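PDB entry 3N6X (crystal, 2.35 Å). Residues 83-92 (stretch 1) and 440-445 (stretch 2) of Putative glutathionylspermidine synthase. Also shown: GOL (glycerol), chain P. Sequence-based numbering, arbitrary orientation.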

# COMPACT_ATOMS: atom_id res chain seq x y z
N GLU A 83 -8.61 14.57 11.04
CA GLU A 83 -7.32 14.14 10.44
C GLU A 83 -7.59 13.16 9.28
O GLU A 83 -7.01 13.31 8.21
CB GLU A 83 -6.42 13.44 11.50
CG GLU A 83 -5.79 14.39 12.51
CD GLU A 83 -5.16 13.75 13.75
OE1 GLU A 83 -5.43 12.56 14.02
OE2 GLU A 83 -4.46 14.48 14.48
N TRP A 84 -8.49 12.17 9.50
CA TRP A 84 -8.82 11.18 8.48
C TRP A 84 -9.54 11.80 7.29
O TRP A 84 -9.26 11.40 6.16
CB TRP A 84 -9.64 10.03 9.06
CG TRP A 84 -9.95 8.97 8.05
CD1 TRP A 84 -11.14 8.77 7.41
CD2 TRP A 84 -9.03 8.02 7.48
NE1 TRP A 84 -11.05 7.69 6.56
CE2 TRP A 84 -9.76 7.24 6.55
CE3 TRP A 84 -7.67 7.72 7.69
CZ2 TRP A 84 -9.17 6.18 5.84
CZ3 TRP A 84 -7.11 6.64 7.03
CH2 TRP A 84 -7.85 5.89 6.10
N ALA A 85 -10.44 12.77 7.53
CA ALA A 85 -11.15 13.45 6.44
C ALA A 85 -10.17 14.19 5.50
O ALA A 85 -10.33 14.12 4.28
CB ALA A 85 -12.18 14.42 7.00
N ARG A 86 -9.12 14.81 6.06
CA ARG A 86 -8.10 15.52 5.26
C ARG A 86 -7.22 14.49 4.52
O ARG A 86 -7.00 14.61 3.31
CB ARG A 86 -7.25 16.45 6.18
CG ARG A 86 -5.98 17.02 5.53
CD ARG A 86 -6.19 18.42 4.97
NE ARG A 86 -4.92 19.08 4.68
N LEU A 87 -6.75 13.48 5.25
CA LEU A 87 -5.95 12.36 4.76
C LEU A 87 -6.69 11.65 3.61
O LEU A 87 -6.12 11.41 2.55
CB LEU A 87 -5.80 11.39 5.93
CG LEU A 87 -4.51 10.67 6.07
CD1 LEU A 87 -4.00 10.79 7.50
CD2 LEU A 87 -4.68 9.21 5.72
N SER A 88 -7.99 11.35 3.84
CA SER A 88 -8.85 10.66 2.91
C SER A 88 -9.08 11.49 1.62
O SER A 88 -8.97 10.95 0.52
CB SER A 88 -10.17 10.28 3.59
OG SER A 88 -11.16 9.86 2.66
N ASP A 89 -9.31 12.82 1.77
CA ASP A 89 -9.45 13.74 0.63
C ASP A 89 -8.17 13.79 -0.18
O ASP A 89 -8.22 13.74 -1.40
CB ASP A 89 -9.83 15.15 1.11
CG ASP A 89 -11.29 15.31 1.53
OD1 ASP A 89 -12.15 14.55 1.00
OD2 ASP A 89 -11.58 16.20 2.36
N GLY A 90 -7.03 13.82 0.52
CA GLY A 90 -5.70 13.82 -0.10
C GLY A 90 -5.38 12.57 -0.89
O GLY A 90 -4.86 12.66 -2.01
N ALA A 91 -5.72 11.39 -0.32
CA ALA A 91 -5.49 10.09 -0.98
C ALA A 91 -6.38 9.91 -2.21
O ALA A 91 -5.90 9.45 -3.25
CB ALA A 91 -5.69 8.95 0.01
N ILE A 92 -7.68 10.32 -2.12
CA ILE A 92 -8.63 10.22 -3.24
C ILE A 92 -8.18 11.14 -4.40
O ILE A 92 -8.22 10.73 -5.56
CB ILE A 92 -10.09 10.53 -2.78
CG1 ILE A 92 -10.65 9.37 -1.94
CG2 ILE A 92 -11.02 10.86 -3.99
CD1 ILE A 92 -11.90 9.72 -1.10
N SER A 440 -13.39 5.75 -2.95
CA SER A 440 -13.61 5.77 -1.51
C SER A 440 -12.53 5.04 -0.76
O SER A 440 -11.71 4.33 -1.35
CB SER A 440 -14.98 5.16 -1.17
OG SER A 440 -15.08 3.81 -1.59
N LEU A 441 -12.50 5.24 0.57
CA LEU A 441 -11.59 4.58 1.48
C LEU A 441 -12.41 4.02 2.60
O LEU A 441 -13.26 4.73 3.15
CB LEU A 441 -10.60 5.59 2.09
CG LEU A 441 -9.40 5.96 1.28
CD1 LEU A 441 -9.64 7.23 0.54
CD2 LEU A 441 -8.21 6.14 2.17
N VAL A 442 -12.14 2.78 2.99
CA VAL A 442 -12.72 2.22 4.21
C VAL A 442 -11.93 2.89 5.36
O VAL A 442 -10.74 3.13 5.19
CB VAL A 442 -12.60 0.66 4.21
CG1 VAL A 442 -12.69 0.08 5.61
CG2 VAL A 442 -13.64 0.03 3.29
N PRO A 443 -12.58 3.34 6.47
CA PRO A 443 -11.83 4.07 7.51
C PRO A 443 -10.88 3.19 8.32
O PRO A 443 -11.08 2.94 9.52
CB PRO A 443 -12.93 4.70 8.37
CG PRO A 443 -14.09 3.79 8.20
CD PRO A 443 -14.02 3.24 6.80
N GLY A 444 -9.82 2.76 7.67
CA GLY A 444 -8.78 1.95 8.27
C GLY A 444 -7.51 1.97 7.46
O GLY A 444 -7.51 2.44 6.32
N ALA A 445 -6.44 1.44 8.02
CA ALA A 445 -5.14 1.41 7.36
C ALA A 445 -4.23 0.38 8.01
O ALA A 445 -4.40 0.05 9.19
CB ALA A 445 -4.48 2.79 7.43
C1 GOL P . -13.68 8.12 2.01
O1 GOL P . -14.69 7.45 1.29
C2 GOL P . -13.95 8.00 3.51
O2 GOL P . -14.27 9.29 4.07
C3 GOL P . -12.70 7.51 4.18
O3 GOL P . -13.02 6.50 5.14

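No hydrogen bond passes directly between the helix of residues 83–92 and the segment 440–445; the polar link between them is carried by a glycerol molecule, probably acquired from the crystallisation liquor. Its O3 accepts a hydrogen bond from Trp-84 NE1 (2.7 Å, nearly linear at 175°) and donates one to Leu-441 O, also at 2.7 Å. One hydroxyl thus joins the indole of the helix to the backbone of the other segment. At the other end of the ligand, Leu-441 N donates to glycerol O1 at 3.2 Å, so that both backbone polar groups of Leu-441 are engaged by the same small molecule. The indole nitrogen lies too close to a glycerol carbon in the model, and the exact length of its bond deserves some caution.

The arrangement illustrates a general principle: when a helix packs against a neighbouring segment, its own backbone polar groups are largely spent on i to i+4 hydrogen bonds, and the contact falls to side chains. Here Ser-88 N bonds to Trp-84 O at 2.6 Å and Ile-92 N to Ser-88 O at 3.0 Å. The same four-residue spacing recurs on the helix side of the register, where the CA atoms of Trp-84, Ser-88 and Ile-92 lie nearest those of Pro-443, Leu-441 and Ser-440 respectively. The helix therefore meets the segment in descending sequence order.

Trp-84 and Leu-441 dominate the packing, each having nearly 100 Å² covered by the opposing stretch, out of 332 Å² buried in total. The CA-to-CB bonds of both point toward the other stretch. With chi1 at -178° (t), the indole reaches across so that its six-membered ring meets several successive residues: Trp-84 CZ2 lies 3.8 Å from Leu-441 CD2, 3.5 Å from Val-442 O and 3.8 Å from Pro-443 CA, while Trp-84 CH2 approaches Gly-444 O at 3.5 Å. These approaches are oblique to the ring, and the two carbonyl oxygens meet ring carbons rather than a donor. Val-442 O has a donor of its own within the segment, accepting a hydrogen bond from Gly-444 N at 2.7 Å. This bond closes a tight turn around Pro-443.

Leu-441 serves as the corresponding apolar hub. While its CD2 meets the tryptophan, its CD1 lies 3.4 Å from Ile-92 CG1, a tight approach, shorter than usual for two aliphatic carbons. Ala-91 CB lies about equally far from both methyls, 4.3 Å from Leu-441 CD1, a looser contact. The leucine side chain thereby spans two turns of the helix. Ser-88 sits between these turns; Ser-88 OG lies 3.7 Å from Leu-441 CD1, a contact with a methyl group that supplies no polar partner. In Ile-92 the CA-to-CB bond points sideways, yet the end of the side chain comes nearer, and Ile-92 CD1 stands 4.3 Å from Ser-440 CA. The direct contact is thus mainly one of shape and apolar packing, and in this crystal glycerol supplies the polar link.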